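Local coordinates for NIF3-related protein (Bacillus cereus, PDB 2GX8) that is of unknown function but carries the Nif3-family dimetal-binding motif, occupied here by zinc, and a domain thought to be regulatory, at residues H32-L37 with K62-V67; K178-A183 with I228-P233. One frame throughout, in Å; residues are numbered along the deposited sequence.

Contact 1 of 2, residues H32-L37 with K62-V67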
# COMPACT_ATOMS: atom_id res chain seq x y z
N HIS C 32 36.09 -1.63 -16.48
CA HIS C 32 35.62 -2.82 -15.76
C HIS C 32 36.61 -3.37 -14.76
O HIS C 32 36.23 -3.80 -13.68
CB HIS C 32 35.24 -3.95 -16.70
CG HIS C 32 34.04 -3.68 -17.54
ND1 HIS C 32 32.82 -3.36 -16.99
CD2 HIS C 32 33.85 -3.77 -18.87
CE1 HIS C 32 31.93 -3.21 -17.96
NE2 HIS C 32 32.53 -3.46 -19.11
N GLU C 33 37.87 -3.36 -15.16
CA GLU C 33 38.97 -3.85 -14.36
C GLU C 33 39.14 -2.97 -13.15
O GLU C 33 39.21 -3.46 -12.03
CB GLU C 33 40.24 -3.85 -15.18
CG GLU C 33 40.11 -4.72 -16.42
CD GLU C 33 41.41 -4.84 -17.20
OE1 GLU C 33 42.51 -4.70 -16.57
OE2 GLU C 33 41.32 -5.09 -18.44
N ILE C 34 39.23 -1.66 -13.39
CA ILE C 34 39.35 -0.69 -12.30
C ILE C 34 38.22 -0.85 -11.31
O ILE C 34 38.43 -1.01 -10.12
CB ILE C 34 39.41 0.73 -12.86
CG1 ILE C 34 40.66 0.83 -13.74
CG2 ILE C 34 39.40 1.78 -11.74
CD1 ILE C 34 40.81 2.10 -14.48
N ILE C 35 37.00 -0.81 -11.82
CA ILE C 35 35.79 -0.97 -11.03
C ILE C 35 35.81 -2.29 -10.27
O ILE C 35 35.46 -2.33 -9.10
CB ILE C 35 34.54 -0.81 -11.93
CG1 ILE C 35 34.42 0.65 -12.34
CG2 ILE C 35 33.28 -1.29 -11.27
CD1 ILE C 35 34.53 1.60 -11.17
N SER C 36 36.27 -3.35 -10.92
CA SER C 36 36.34 -4.65 -10.29
C SER C 36 37.33 -4.64 -9.11
O SER C 36 37.14 -5.37 -8.15
CB SER C 36 36.72 -5.73 -11.30
OG SER C 36 36.44 -6.99 -10.77
N LEU C 37 38.36 -3.80 -9.20
CA LEU C 37 39.34 -3.66 -8.11
C LEU C 37 38.84 -2.73 -7.02
O LEU C 37 39.32 -2.80 -5.88
CB LEU C 37 40.68 -3.16 -8.63
CG LEU C 37 41.55 -4.16 -9.41
CD1 LEU C 37 42.82 -3.50 -9.91
CD2 LEU C 37 41.90 -5.37 -8.53
N LYS C 62 36.35 0.46 -22.06
CA LYS C 62 37.14 1.40 -22.84
C LYS C 62 38.43 1.69 -22.06
O LYS C 62 38.42 1.59 -20.85
CB LYS C 62 36.30 2.68 -23.04
CG LYS C 62 35.94 3.44 -21.72
CD LYS C 62 34.79 4.44 -21.87
CE LYS C 62 34.77 5.52 -20.74
NZ LYS C 62 35.00 5.00 -19.35
N PRO C 63 39.56 1.99 -22.73
CA PRO C 63 40.82 2.30 -22.02
C PRO C 63 40.72 3.49 -21.06
O PRO C 63 40.25 4.55 -21.46
CB PRO C 63 41.80 2.63 -23.16
CG PRO C 63 41.26 1.88 -24.32
CD PRO C 63 39.75 1.99 -24.20
N VAL C 64 41.16 3.30 -19.81
CA VAL C 64 41.08 4.35 -18.77
C VAL C 64 42.48 4.71 -18.23
O VAL C 64 43.06 3.94 -17.46
CB VAL C 64 40.17 3.90 -17.60
CG1 VAL C 64 40.06 5.00 -16.53
CG2 VAL C 64 38.78 3.51 -18.09
N ARG C 65 43.01 5.87 -18.63
CA ARG C 65 44.34 6.31 -18.20
C ARG C 65 44.30 7.10 -16.90
O ARG C 65 45.31 7.20 -16.21
CB ARG C 65 44.98 7.23 -19.25
CG ARG C 65 45.09 6.70 -20.67
CD ARG C 65 45.55 7.85 -21.59
NE ARG C 65 45.46 7.59 -23.03
CZ ARG C 65 46.40 6.97 -23.75
NH1 ARG C 65 47.50 6.52 -23.16
NH2 ARG C 65 46.24 6.80 -25.06
N HIS C 66 43.16 7.69 -16.58
CA HIS C 66 42.99 8.54 -15.40
C HIS C 66 41.60 8.41 -14.84
O HIS C 66 40.64 8.35 -15.60
CB HIS C 66 43.15 10.02 -15.74
CG HIS C 66 44.53 10.42 -16.15
ND1 HIS C 66 45.00 10.27 -17.44
CD2 HIS C 66 45.53 11.01 -15.45
CE1 HIS C 66 46.24 10.73 -17.50
NE2 HIS C 66 46.58 11.18 -16.31
N VAL C 67 41.50 8.39 -13.51
CA VAL C 67 40.21 8.28 -12.80
C VAL C 67 40.10 9.40 -11.75
O VAL C 67 41.12 9.78 -11.16
CB VAL C 67 40.09 6.91 -12.08
CG1 VAL C 67 38.69 6.64 -11.60
CG2 VAL C 67 40.52 5.76 -13.05
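Apolar contact alone joins the two segments, and on the helix side it rests on a single methyl: I34 CD1 reaches across to V64 and V67. Its closest approach is 3.6 Å, to V64 CG1, and I34 CD1 also lies 3.7 Å from V64 CB, so the methyl sits against the branch point of that valine and not merely on one of its tips. The two side chains meet at a slant. Farther along the same segment, V67 CG2 is 3.9 Å from I34 CD1 and completes the seat. The reach comes from an extended isoleucine chain, with CD1 anti to CA (chi2 175°), which carries the methyl outward from the helix across a CA–CA separation of 8.4 Å between I34 and V64.

The two valines are three residues apart, yet both CB atoms point to the helix. The bend at R65, with phi -88° and psi -24°, interrupts the extended path between them, while R65 and H66 turn their side chains from it.

No hydrogen bond links the two segments themselves. Within the helix, S36 N donates to H32 O at 2.8 Å, an i to i+4 bond that continues the turn bearing I34. V64 pairs through its backbone with P29, just ahead of helix 31-38, and V67 with H383 and H385 of strand 383-386. V88 of the neighbouring strand 88-91 packs on both valines.

About 125 Å² is buried in total, and all three touching residues are buried. With no polar bond between the segments, this contact can contribute only dispersion and exclusion of water to the seating of helix 31-38; the V64–P29 backbone bond adds a directional tie just before the helix.

Contact 2 of 2, residues K178-A183 with I228-P233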
# COMPACT_ATOMS: atom_id res chain seq x y z
N LYS C 178 45.71 -26.26 1.89
CA LYS C 178 46.47 -25.09 1.47
C LYS C 178 45.65 -24.25 0.52
O LYS C 178 45.65 -23.03 0.62
CB LYS C 178 47.78 -25.50 0.78
CG LYS C 178 48.70 -24.32 0.48
CD LYS C 178 49.94 -24.75 -0.29
CE LYS C 178 50.96 -23.61 -0.40
NZ LYS C 178 50.49 -22.45 -1.21
N ALA C 179 44.96 -24.92 -0.40
CA ALA C 179 44.12 -24.28 -1.40
C ALA C 179 42.97 -23.54 -0.76
O ALA C 179 42.63 -22.45 -1.17
CB ALA C 179 43.60 -25.31 -2.36
N LEU C 180 42.35 -24.15 0.24
CA LEU C 180 41.25 -23.53 0.96
C LEU C 180 41.72 -22.28 1.69
O LEU C 180 41.08 -21.24 1.62
CB LEU C 180 40.66 -24.51 1.95
CG LEU C 180 39.75 -25.63 1.42
CD1 LEU C 180 39.44 -26.57 2.55
CD2 LEU C 180 38.46 -25.09 0.84
N GLY C 181 42.86 -22.40 2.37
CA GLY C 181 43.44 -21.32 3.14
C GLY C 181 43.86 -20.14 2.30
O GLY C 181 43.41 -19.02 2.56
N ASP C 182 44.71 -20.40 1.31
CA ASP C 182 45.19 -19.39 0.36
C ASP C 182 44.03 -18.61 -0.26
O ASP C 182 44.14 -17.41 -0.48
CB ASP C 182 46.06 -20.02 -0.73
CG ASP C 182 47.41 -20.51 -0.22
OD1 ASP C 182 47.69 -20.40 1.00
OD2 ASP C 182 48.20 -21.00 -1.05
N ALA C 183 42.93 -19.31 -0.52
CA ALA C 183 41.71 -18.73 -1.08
C ALA C 183 40.86 -17.94 -0.06
O ALA C 183 39.79 -17.43 -0.40
CB ALA C 183 40.85 -19.81 -1.75
N ILE C 228 37.72 -32.80 5.95
CA ILE C 228 38.26 -31.49 6.22
C ILE C 228 37.14 -30.48 6.32
O ILE C 228 36.32 -30.37 5.42
CB ILE C 228 39.23 -31.02 5.09
CG1 ILE C 228 40.34 -32.06 4.84
CG2 ILE C 228 39.83 -29.62 5.42
CD1 ILE C 228 41.21 -31.77 3.61
N GLU C 229 37.11 -29.73 7.41
CA GLU C 229 36.11 -28.69 7.55
C GLU C 229 36.78 -27.35 7.77
O GLU C 229 37.88 -27.27 8.34
CB GLU C 229 35.10 -29.00 8.64
CG GLU C 229 35.64 -29.03 10.01
CD GLU C 229 34.55 -29.21 11.04
OE1 GLU C 229 33.71 -30.11 10.87
OE2 GLU C 229 34.54 -28.46 12.03
N THR C 230 36.12 -26.30 7.29
CA THR C 230 36.64 -24.95 7.42
C THR C 230 35.48 -23.98 7.29
O THR C 230 34.48 -24.28 6.60
CB THR C 230 37.75 -24.65 6.39
OG1 THR C 230 38.54 -23.55 6.83
CG2 THR C 230 37.19 -24.36 5.03
N ILE C 231 35.58 -22.85 7.97
CA ILE C 231 34.54 -21.85 7.96
C ILE C 231 34.78 -20.79 6.85
O ILE C 231 35.92 -20.48 6.50
CB ILE C 231 34.41 -21.22 9.41
CG1 ILE C 231 33.14 -20.35 9.57
CG2 ILE C 231 35.68 -20.47 9.82
CD1 ILE C 231 32.90 -19.86 10.99
N ILE C 232 33.70 -20.29 6.26
CA ILE C 232 33.80 -19.24 5.24
C ILE C 232 32.67 -18.23 5.32
O ILE C 232 31.59 -18.55 5.83
CB ILE C 232 33.77 -19.77 3.76
CG1 ILE C 232 32.47 -20.51 3.46
CG2 ILE C 232 34.99 -20.59 3.43
CD1 ILE C 232 32.26 -20.76 1.98
N PRO C 233 32.94 -16.99 4.86
CA PRO C 233 31.88 -16.02 4.69
C PRO C 233 31.22 -16.34 3.35
O PRO C 233 31.92 -16.67 2.39
CB PRO C 233 32.63 -14.67 4.63
CG PRO C 233 34.03 -14.98 4.30
CD PRO C 233 34.28 -16.45 4.55
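Two residues to either side of L180, the leucine that packs on T230 and I228, K178 and D182 are joined by a salt bridge: K178 NZ to D182 OD2, 2.7 Å. The ammonium meets the syn lone pair of OD2, and the i to i+4 spacing spans one turn of the exposed helix face; H193 NE2 holds the other carboxylate oxygen, OD1. The buried face behaves differently. L180 CD1 lies 4.0 Å from T230 CG2, the two side chains running past one another in opposite senses, and the same methyl is 4.2 Å from I228 CG2. I228 and T230 alternate with E229, so both turn to the helix while E229 points from it. T230 offers L180 its methyl because its hydroxyl is anti to the backbone N (chi1 -160°), where OG1 hydrogen-bonds C194 O. V240 and M244 of helix 237-247 also pack on L180. Two helices thus lie on an antiparallel sheet in which strand 221-233 pairs with both 150-168 and 194-206. The strand and helix sequence β-α-β-β-α-β, with 255-260 beside 150-168, is that of a ferredoxin-like α/β plait, the fold also found in PII-like regulatory proteins.

Both contacts are buried and apolar, each pressing one helix residue, I34 or L180, on two residues of a sheet strand or its approach, yet they share no element. Contact 1 holds helix 31-38 at a mixed, largely parallel sheet; contact 2 holds helix 170-182 on the antiparallel part of a larger, branched mixed sheet. Their centres are 30 Å apart, and their nearest atoms about 15 Å, without touching. Contact 1 is met by valines alone on its strand side, whereas in contact 2 a threonine turns its methyl to the helix and bonds its hydroxyl to the C194 carbonyl. The strand of contact 2 also meets a second subunit; no other chain touches the segments of contact 1.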